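Local coordinates for endo-1,4-beta-xylanase (Uncultured bacterium, PDB 7AX7), which cleaves acetyl groups from acetylated xylan using a bound cobalt ion, as the esterase domain of a multidomain xylanase, at residues Thr17-Val30 against Val162-Asn174. Numbering follows the deposited sequence.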
ATOM      1  N   THR A  17       3.941 -14.593  -0.006  1.00 13.17           N
ATOM      2  CA  THR A  17       3.818 -14.038   1.334  1.00 13.85           C
ATOM      3  C   THR A  17       2.506 -13.281   1.489  1.00 10.79           C
ATOM      4  O   THR A  17       1.884 -13.310   2.562  1.00  9.24           O
ATOM      5  CB  THR A  17       5.009 -13.132   1.640  1.00 12.02           C
ATOM      6  OG1 THR A  17       6.223 -13.896   1.556  1.00 13.37           O
ATOM      7  CG2 THR A  17       4.878 -12.521   3.030  1.00  8.52           C
ATOM      8  N   THR A  18       2.068 -12.601   0.423  1.00 10.65           N
ATOM      9  CA  THR A  18       0.776 -11.919   0.443  1.00  9.36           C
ATOM     10  C   THR A  18      -0.325 -12.811   1.009  1.00  9.24           C
ATOM     11  O   THR A  18      -1.170 -12.350   1.784  1.00  7.55           O
ATOM     12  CB  THR A  18       0.389 -11.462  -0.965  1.00  6.33           C
ATOM     13  OG1 THR A  18       1.393 -10.586  -1.494  1.00  8.95           O
ATOM     14  CG2 THR A  18      -0.966 -10.738  -0.931  1.00  6.74           C
ATOM     15  N   SER A  19      -0.351 -14.087   0.606  1.00  8.18           N
ATOM     16  CA  SER A  19      -1.415 -14.979   1.060  1.00 11.06           C
ATOM     17  C   SER A  19      -1.417 -15.113   2.575  1.00  8.05           C
ATOM     18  O   SER A  19      -2.481 -15.245   3.192  1.00  7.75           O
ATOM     19  CB  SER A  19      -1.271 -16.350   0.402  1.00 13.02           C
ATOM     20  OG  SER A  19      -1.429 -16.236  -0.997  1.00 12.62           O
ATOM     21  N   ASP A  20      -0.234 -15.095   3.193  1.00  8.52           N
ATOM     22  CA  ASP A  20      -0.160 -15.157   4.650  1.00 12.48           C
ATOM     23  C   ASP A  20      -0.654 -13.859   5.276  1.00 11.93           C
ATOM     24  O   ASP A  20      -1.283 -13.877   6.343  1.00  9.97           O
ATOM     25  CB  ASP A  20       1.273 -15.453   5.093  1.00 15.81           C
ATOM     26  CG  ASP A  20       1.779 -16.797   4.583  1.00 16.64           C
ATOM     27  OD1 ASP A  20       1.037 -17.800   4.668  1.00 15.75           O
ATOM     28  OD2 ASP A  20       2.922 -16.846   4.094  1.00 15.20           O
ATOM     29  N   VAL A  21      -0.357 -12.721   4.638  1.00  9.87           N
ATOM     30  CA  VAL A  21      -0.901 -11.458   5.114  1.00  8.73           C
ATOM     31  C   VAL A  21      -2.423 -11.504   5.057  1.00 10.81           C
ATOM     32  O   VAL A  21      -3.110 -11.129   6.020  1.00 11.19           O
ATOM     33  CB  VAL A  21      -0.321 -10.282   4.297  1.00 13.27           C
ATOM     34  CG1 VAL A  21      -1.019  -8.964   4.647  1.00  7.90           C
ATOM     35  CG2 VAL A  21       1.195 -10.161   4.523  1.00  6.17           C
ATOM     36  N   LEU A  22      -2.972 -12.015   3.949  1.00  9.28           N
ATOM     37  CA  LEU A  22      -4.422 -12.070   3.783  1.00  9.66           C
ATOM     38  C   LEU A  22      -5.074 -12.965   4.831  1.00  9.68           C
ATOM     39  O   LEU A  22      -6.138 -12.630   5.369  1.00  9.30           O
ATOM     40  CB  LEU A  22      -4.763 -12.566   2.379  1.00  7.50           C
ATOM     41  CG  LEU A  22      -4.394 -11.642   1.214  1.00 13.89           C
ATOM     42  CD1 LEU A  22      -4.676 -12.368  -0.079  1.00  6.98           C
ATOM     43  CD2 LEU A  22      -5.164 -10.306   1.290  1.00  6.38           C
ATOM     44  N   ASP A  23      -4.474 -14.129   5.096  1.00  8.12           N
ATOM     45  CA  ASP A  23      -4.992 -15.011   6.137  1.00  9.40           C
ATOM     46  C   ASP A  23      -5.198 -14.248   7.433  1.00 10.10           C
ATOM     47  O   ASP A  23      -6.227 -14.401   8.099  1.00  9.83           O
ATOM     48  CB  ASP A  23      -4.036 -16.183   6.366  1.00  9.85           C
ATOM     49  CG  ASP A  23      -4.028 -17.178   5.216  1.00 13.51           C
ATOM     50  OD1 ASP A  23      -4.931 -17.119   4.350  1.00 12.71           O
ATOM     51  OD2 ASP A  23      -3.105 -18.018   5.185  1.00 12.70           O
ATOM     52  N   ILE A  24      -4.229 -13.400   7.792  1.00 11.87           N
ATOM     53  CA  ILE A  24      -4.304 -12.652   9.043  1.00  9.05           C
ATOM     54  C   ILE A  24      -5.355 -11.546   8.945  1.00  9.36           C
ATOM     55  O   ILE A  24      -6.176 -11.363   9.853  1.00  9.66           O
ATOM     56  CB  ILE A  24      -2.914 -12.093   9.398  1.00  7.87           C
ATOM     57  CG1 ILE A  24      -1.962 -13.239   9.764  1.00  8.20           C
ATOM     58  CG2 ILE A  24      -3.009 -11.036  10.502  1.00  7.31           C
ATOM     59  CD1 ILE A  24      -0.475 -12.852   9.666  1.00  9.33           C
ATOM     60  N   LEU A  25      -5.339 -10.784   7.851  1.00  8.05           N
ATOM     61  CA  LEU A  25      -6.358  -9.759   7.661  1.00  7.98           C
ATOM     62  C   LEU A  25      -7.755 -10.362   7.719  1.00  7.83           C
ATOM     63  O   LEU A  25      -8.656  -9.797   8.348  1.00  8.75           O
ATOM     64  CB  LEU A  25      -6.140  -9.030   6.334  1.00  7.38           C
ATOM     65  CG  LEU A  25      -4.827  -8.249   6.147  1.00  7.43           C
ATOM     66  CD1 LEU A  25      -4.788  -7.640   4.756  1.00  5.11           C
ATOM     67  CD2 LEU A  25      -4.655  -7.160   7.219  1.00  4.76           C
ATOM     68  N   GLU A  26      -7.953 -11.516   7.084  1.00  7.74           N
ATOM     69  CA  GLU A  26      -9.268 -12.154   7.120  1.00  8.52           C
ATOM     70  C   GLU A  26      -9.637 -12.565   8.539  1.00 11.77           C
ATOM     71  O   GLU A  26     -10.786 -12.388   8.967  1.00 11.53           O
ATOM     72  CB  GLU A  26      -9.293 -13.367   6.191  1.00 10.60           C
ATOM     73  CG  GLU A  26     -10.627 -14.110   6.143  1.00 15.31           C
ATOM     74  CD  GLU A  26     -10.604 -15.277   5.155  1.00 21.54           C
ATOM     75  OE1 GLU A  26      -9.509 -15.839   4.925  1.00 21.03           O
ATOM     76  OE2 GLU A  26     -11.674 -15.628   4.608  1.00 25.83           O
ATOM     77  N   ARG A  27      -8.674 -13.119   9.281  1.00  7.16           N
ATOM     78  CA  ARG A  27      -8.940 -13.575  10.642  1.00 10.51           C
ATOM     79  C   ARG A  27      -9.475 -12.439  11.502  1.00 12.49           C
ATOM     80  O   ARG A  27     -10.410 -12.632  12.284  1.00  9.84           O
ATOM     81  CB  ARG A  27      -7.655 -14.168  11.236  1.00 11.52           C
ATOM     82  CG  ARG A  27      -7.741 -14.744  12.650  1.00 12.61           C
ATOM     83  CD  ARG A  27      -6.322 -14.994  13.208  1.00 11.35           C
ATOM     84  NE  ARG A  27      -5.469 -15.661  12.222  1.00 13.88           N
ATOM     85  CZ  ARG A  27      -4.139 -15.596  12.186  1.00 16.82           C
ATOM     86  NH1 ARG A  27      -3.456 -14.885  13.082  1.00 11.01           N
ATOM     87  NH2 ARG A  27      -3.489 -16.246  11.236  1.00 13.24           N
ATOM     88  N   TYR A  28      -8.896 -11.241  11.367  1.00  9.71           N
ATOM     89  CA  TYR A  28      -9.286 -10.071  12.149  1.00  9.73           C
ATOM     90  C   TYR A  28     -10.356  -9.209  11.475  1.00 11.62           C
ATOM     91  O   TYR A  28     -10.742  -8.176  12.036  1.00  9.97           O
ATOM     92  CB  TYR A  28      -8.046  -9.213  12.456  1.00 10.22           C
ATOM     93  CG  TYR A  28      -7.152  -9.815  13.522  1.00  8.36           C
ATOM     94  CD1 TYR A  28      -7.429  -9.634  14.881  1.00  9.69           C
ATOM     95  CD2 TYR A  28      -6.048 -10.583  13.173  1.00 11.29           C
ATOM     96  CE1 TYR A  28      -6.610 -10.196  15.863  1.00  8.60           C
ATOM     97  CE2 TYR A  28      -5.228 -11.149  14.142  1.00  9.68           C
ATOM     98  CZ  TYR A  28      -5.513 -10.958  15.476  1.00 10.72           C
ATOM     99  OH  TYR A  28      -4.685 -11.525  16.422  1.00 14.03           O
ATOM    100  N   GLY A  29     -10.841  -9.594  10.298  1.00 13.56           N
ATOM    101  CA  GLY A  29     -11.862  -8.790   9.635  1.00 10.83           C
ATOM    102  C   GLY A  29     -11.382  -7.408   9.248  1.00 13.13           C
ATOM    103  O   GLY A  29     -12.134  -6.431   9.359  1.00  9.85           O
ATOM    104  N   VAL A  30     -10.143  -7.307   8.781  1.00  9.51           N
ATOM    105  CA  VAL A  30      -9.484  -6.036   8.513  1.00 12.33           C
ATOM    106  C   VAL A  30      -9.187  -5.934   7.024  1.00  9.31           C
ATOM    107  O   VAL A  30      -8.784  -6.915   6.390  1.00 11.39           O
ATOM    108  CB  VAL A  30      -8.189  -5.907   9.346  1.00 11.97           C
ATOM    109  CG1 VAL A  30      -7.357  -4.744   8.869  1.00 18.42           C
ATOM    110  CG2 VAL A  30      -8.536  -5.760  10.834  1.00 13.02           C
ATOM    111  N   VAL A 162       4.833 -10.737   8.482  1.00  7.05           N
ATOM    112  CA  VAL A 162       3.737 -11.662   8.754  1.00 10.21           C
ATOM    113  C   VAL A 162       3.666 -11.987  10.242  1.00  9.81           C
ATOM    114  O   VAL A 162       2.585 -11.979  10.843  1.00 10.26           O
ATOM    115  CB  VAL A 162       3.892 -12.931   7.899  1.00 13.06           C
ATOM    116  CG1 VAL A 162       2.830 -13.945   8.280  1.00  9.41           C
ATOM    117  CG2 VAL A 162       3.801 -12.573   6.403  1.00  9.21           C
ATOM    118  N   GLN A 163       4.813 -12.267  10.866  1.00  7.53           N
ATOM    119  CA  GLN A 163       4.818 -12.544  12.299  1.00 13.26           C
ATOM    120  C   GLN A 163       4.349 -11.336  13.100  1.00  8.85           C
ATOM    121  O   GLN A 163       3.652 -11.484  14.107  1.00  6.98           O
ATOM    122  CB  GLN A 163       6.217 -12.966  12.757  1.00 11.53           C
ATOM    123  CG  GLN A 163       6.657 -14.324  12.265  1.00 18.87           C
ATOM    124  CD  GLN A 163       8.128 -14.594  12.567  1.00 27.68           C
ATOM    125  OE1 GLN A 163       9.028 -14.070  11.894  1.00 20.05           O
ATOM    126  NE2 GLN A 163       8.378 -15.399  13.589  1.00 18.52           N
ATOM    127  N   ALA A 164       4.716 -10.133  12.658  1.00  9.00           N
ATOM    128  CA  ALA A 164       4.397  -8.913  13.394  1.00 10.75           C
ATOM    129  C   ALA A 164       2.933  -8.515  13.262  1.00 10.77           C
ATOM    130  O   ALA A 164       2.386  -7.892  14.174  1.00  9.17           O
ATOM    131  CB  ALA A 164       5.283  -7.768  12.904  1.00  9.99           C
ATOM    132  N   LEU A 165       2.285  -8.862  12.150  1.00  7.77           N
ATOM    133  CA  LEU A 165       0.981  -8.278  11.852  1.00  9.58           C
ATOM    134  C   LEU A 165      -0.098  -8.571  12.903  1.00 10.62           C
ATOM    135  O   LEU A 165      -0.892  -7.659  13.201  1.00  8.53           O
ATOM    136  CB  LEU A 165       0.539  -8.740  10.457  1.00  7.87           C
ATOM    137  CG  LEU A 165      -0.717  -8.071   9.896  1.00 10.84           C
ATOM    138  CD1 LEU A 165      -0.545  -6.556   9.808  1.00  8.01           C
ATOM    139  CD2 LEU A 165      -1.070  -8.643   8.536  1.00 11.45           C
ATOM    140  N   PRO A 166      -0.200  -9.767  13.496  1.00  8.41           N
ATOM    141  CA  PRO A 166      -1.277  -9.964  14.483  1.00 10.40           C
ATOM    142  C   PRO A 166      -1.194  -9.020  15.671  1.00 10.95           C
ATOM    143  O   PRO A 166      -2.226  -8.463  16.065  1.00  8.93           O
ATOM    144  CB  PRO A 166      -1.115 -11.439  14.881  1.00 10.00           C
ATOM    145  CG  PRO A 166      -0.607 -12.073  13.606  1.00  8.49           C
ATOM    146  CD  PRO A 166       0.416 -11.052  13.116  1.00  9.19           C
ATOM    147  N   GLN A 167      -0.000  -8.811  16.245  1.00  9.59           N
ATOM    148  CA  GLN A 167       0.131  -7.853  17.344  1.00 12.00           C
ATOM    149  C   GLN A 167      -0.237  -6.446  16.898  1.00  7.44           C
ATOM    150  O   GLN A 167      -0.814  -5.671  17.671  1.00  7.81           O
ATOM    151  CB  GLN A 167       1.557  -7.845  17.901  1.00 14.61           C
ATOM    152  CG  GLN A 167       1.964  -9.063  18.730  1.00 25.35           C
ATOM    153  CD  GLN A 167       3.467  -9.070  19.061  1.00 25.07           C
ATOM    154  OE1 GLN A 167       4.247  -9.801  18.443  1.00 19.15           O
ATOM    155  NE2 GLN A 167       3.868  -8.260  20.038  1.00 22.70           N
ATOM    156  N   ILE A 168       0.143  -6.076  15.675  1.00  6.94           N
ATOM    157  CA  ILE A 168      -0.156  -4.734  15.184  1.00  9.51           C
ATOM    158  C   ILE A 168      -1.664  -4.511  15.131  1.00  7.10           C
ATOM    159  O   ILE A 168      -2.173  -3.503  15.632  1.00  7.97           O
ATOM    160  CB  ILE A 168       0.501  -4.493  13.811  1.00 10.24           C
ATOM    161  CG1 ILE A 168       2.032  -4.478  13.940  1.00  8.87           C
ATOM    162  CG2 ILE A 168      -0.014  -3.155  13.200  1.00  7.31           C
ATOM    163  CD1 ILE A 168       2.775  -4.524  12.591  1.00  6.80           C
ATOM    164  N   ILE A 169      -2.402  -5.450  14.531  1.00  7.29           N
ATOM    165  CA  ILE A 169      -3.850  -5.282  14.398  1.00  7.06           C
ATOM    166  C   ILE A 169      -4.507  -5.281  15.772  1.00 10.69           C
ATOM    167  O   ILE A 169      -5.282  -4.377  16.115  1.00  7.31           O
ATOM    168  CB  ILE A 169      -4.444  -6.382  13.498  1.00  8.44           C
ATOM    169  CG1 ILE A 169      -3.975  -6.202  12.051  1.00  8.73           C
ATOM    170  CG2 ILE A 169      -5.985  -6.398  13.592  1.00  6.53           C
ATOM    171  CD1 ILE A 169      -4.280  -7.379  11.183  1.00  9.87           C
ATOM    172  N   GLU A 170      -4.208  -6.301  16.576  1.00 10.16           N
ATOM    173  CA  GLU A 170      -4.778  -6.397  17.912  1.00 10.32           C
ATOM    174  C   GLU A 170      -4.495  -5.138  18.716  1.00 11.85           C
ATOM    175  O   GLU A 170      -5.369  -4.651  19.447  1.00 12.15           O
ATOM    176  CB  GLU A 170      -4.213  -7.623  18.629  1.00 10.08           C
ATOM    177  CG  GLU A 170      -4.838  -7.896  19.987  1.00 11.99           C
ATOM    178  CD  GLU A 170      -3.970  -8.780  20.851  1.00 11.54           C
ATOM    179  OE1 GLU A 170      -3.855  -9.982  20.542  1.00 10.53           O
ATOM    180  OE2 GLU A 170      -3.390  -8.265  21.829  1.00 13.17           O
ATOM    181  N   GLY A 171      -3.276  -4.598  18.594  1.00 13.00           N
ATOM    182  CA  GLY A 171      -2.897  -3.446  19.397  1.00 11.44           C
ATOM    183  C   GLY A 171      -3.584  -2.168  18.955  1.00 11.75           C
ATOM    184  O   GLY A 171      -3.961  -1.334  19.784  1.00  8.70           O
ATOM    185  N   LEU A 172      -3.761  -1.995  17.644  1.00 12.22           N
ATOM    186  CA  LEU A 172      -4.408  -0.778  17.169  1.00 12.32           C
ATOM    187  C   LEU A 172      -5.899  -0.785  17.500  1.00 10.61           C
ATOM    188  O   LEU A 172      -6.462   0.252  17.875  1.00 12.74           O
ATOM    189  CB  LEU A 172      -4.154  -0.605  15.668  1.00  8.16           C
ATOM    190  CG  LEU A 172      -2.695  -0.236  15.328  1.00 10.95           C
ATOM    191  CD1 LEU A 172      -2.445  -0.229  13.835  1.00 12.55           C
ATOM    192  CD2 LEU A 172      -2.321   1.103  15.933  1.00 10.47           C
ATOM    193  N   LYS A 173      -6.558  -1.939  17.368  1.00 10.98           N
ATOM    194  CA  LYS A 173      -7.941  -2.051  17.826  1.00 12.21           C
ATOM    195  C   LYS A 173      -8.047  -1.739  19.313  1.00  9.94           C
ATOM    196  O   LYS A 173      -8.960  -1.023  19.745  1.00  9.12           O
ATOM    197  CB  LYS A 173      -8.486  -3.455  17.540  1.00 11.23           C
ATOM    198  CG  LYS A 173      -8.677  -3.760  16.067  1.00 11.81           C
ATOM    199  CD  LYS A 173      -9.522  -5.010  15.858  1.00 15.18           C
ATOM    200  CE  LYS A 173      -9.702  -5.307  14.372  1.00 15.79           C
ATOM    201  NZ  LYS A 173     -10.959  -6.064  14.112  1.00 15.27           N
ATOM    202  N   ASN A 174      -7.112  -2.265  20.110  1.00 10.02           N
ATOM    203  CA  ASN A 174      -7.091  -1.983  21.543  1.00 10.31           C
ATOM    204  C   ASN A 174      -6.976  -0.488  21.818  1.00 10.45           C
ATOM    205  O   ASN A 174      -7.406  -0.014  22.875  1.00  7.60           O
ATOM    206  CB  ASN A 174      -5.932  -2.746  22.185  1.00 11.68           C
ATOM    207  CG  ASN A 174      -5.867  -2.563  23.685  1.00 12.26           C
ATOM    208  OD1 ASN A 174      -5.035  -1.814  24.187  1.00 18.19           O
ATOM    209  ND2 ASN A 174      -6.741  -3.256  24.411  1.00  8.49           N
TER
HETATM  210  O   HOH W   1      -5.596 -11.517  18.959  1.00  8.29           O
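Helices 17-28 and 162-174 run side by side in nearly the same direction, their axes 9.7 Å apart at closest approach and crossing at -19°; the CA atoms of Val21 and Val162 are 5.9 Å apart, and the spacing widens to 7.6 Å between the CA atoms of Tyr28 and Ile169. Val162 fits as a knob among Thr17, Asp20, Val21 and Ile24, and its CG2 lies 3.5 Å from Thr17 CG2. Ile24 returns the knob, entering a hole made by Val162, Leu165, Pro166 and Ile169. With CG1 of Ile24 anti to the carbonyl carbon (chi1 -68°), Ile24 CD1 reaches Val162 CG1. Ile24 CG2 meets Leu165 CD2 at 3.7 Å. These are neighbouring helices on the outside of the parallel-stranded, distorted barrel of the NodB deacetylase fold, with the cobalt about 14 Å from the side chain of Thr17. Tyr28 lays one ring face over Ile169, whose CG2 is 3.6 Å from Tyr28 CG, and a water bridges Tyr28 OH to Glu170 OE1. Replacing the ring by an alanine would probably open a gap beside Ile169 CG2 and leave the Glu170 carboxylate without its water-borne link to this helix. At the Schellman turn through Gly29, the extended Lys173 chain passes Val30 CG2, and NZ donates to Tyr28 O at 3.0 Å, in the carbonyl plane.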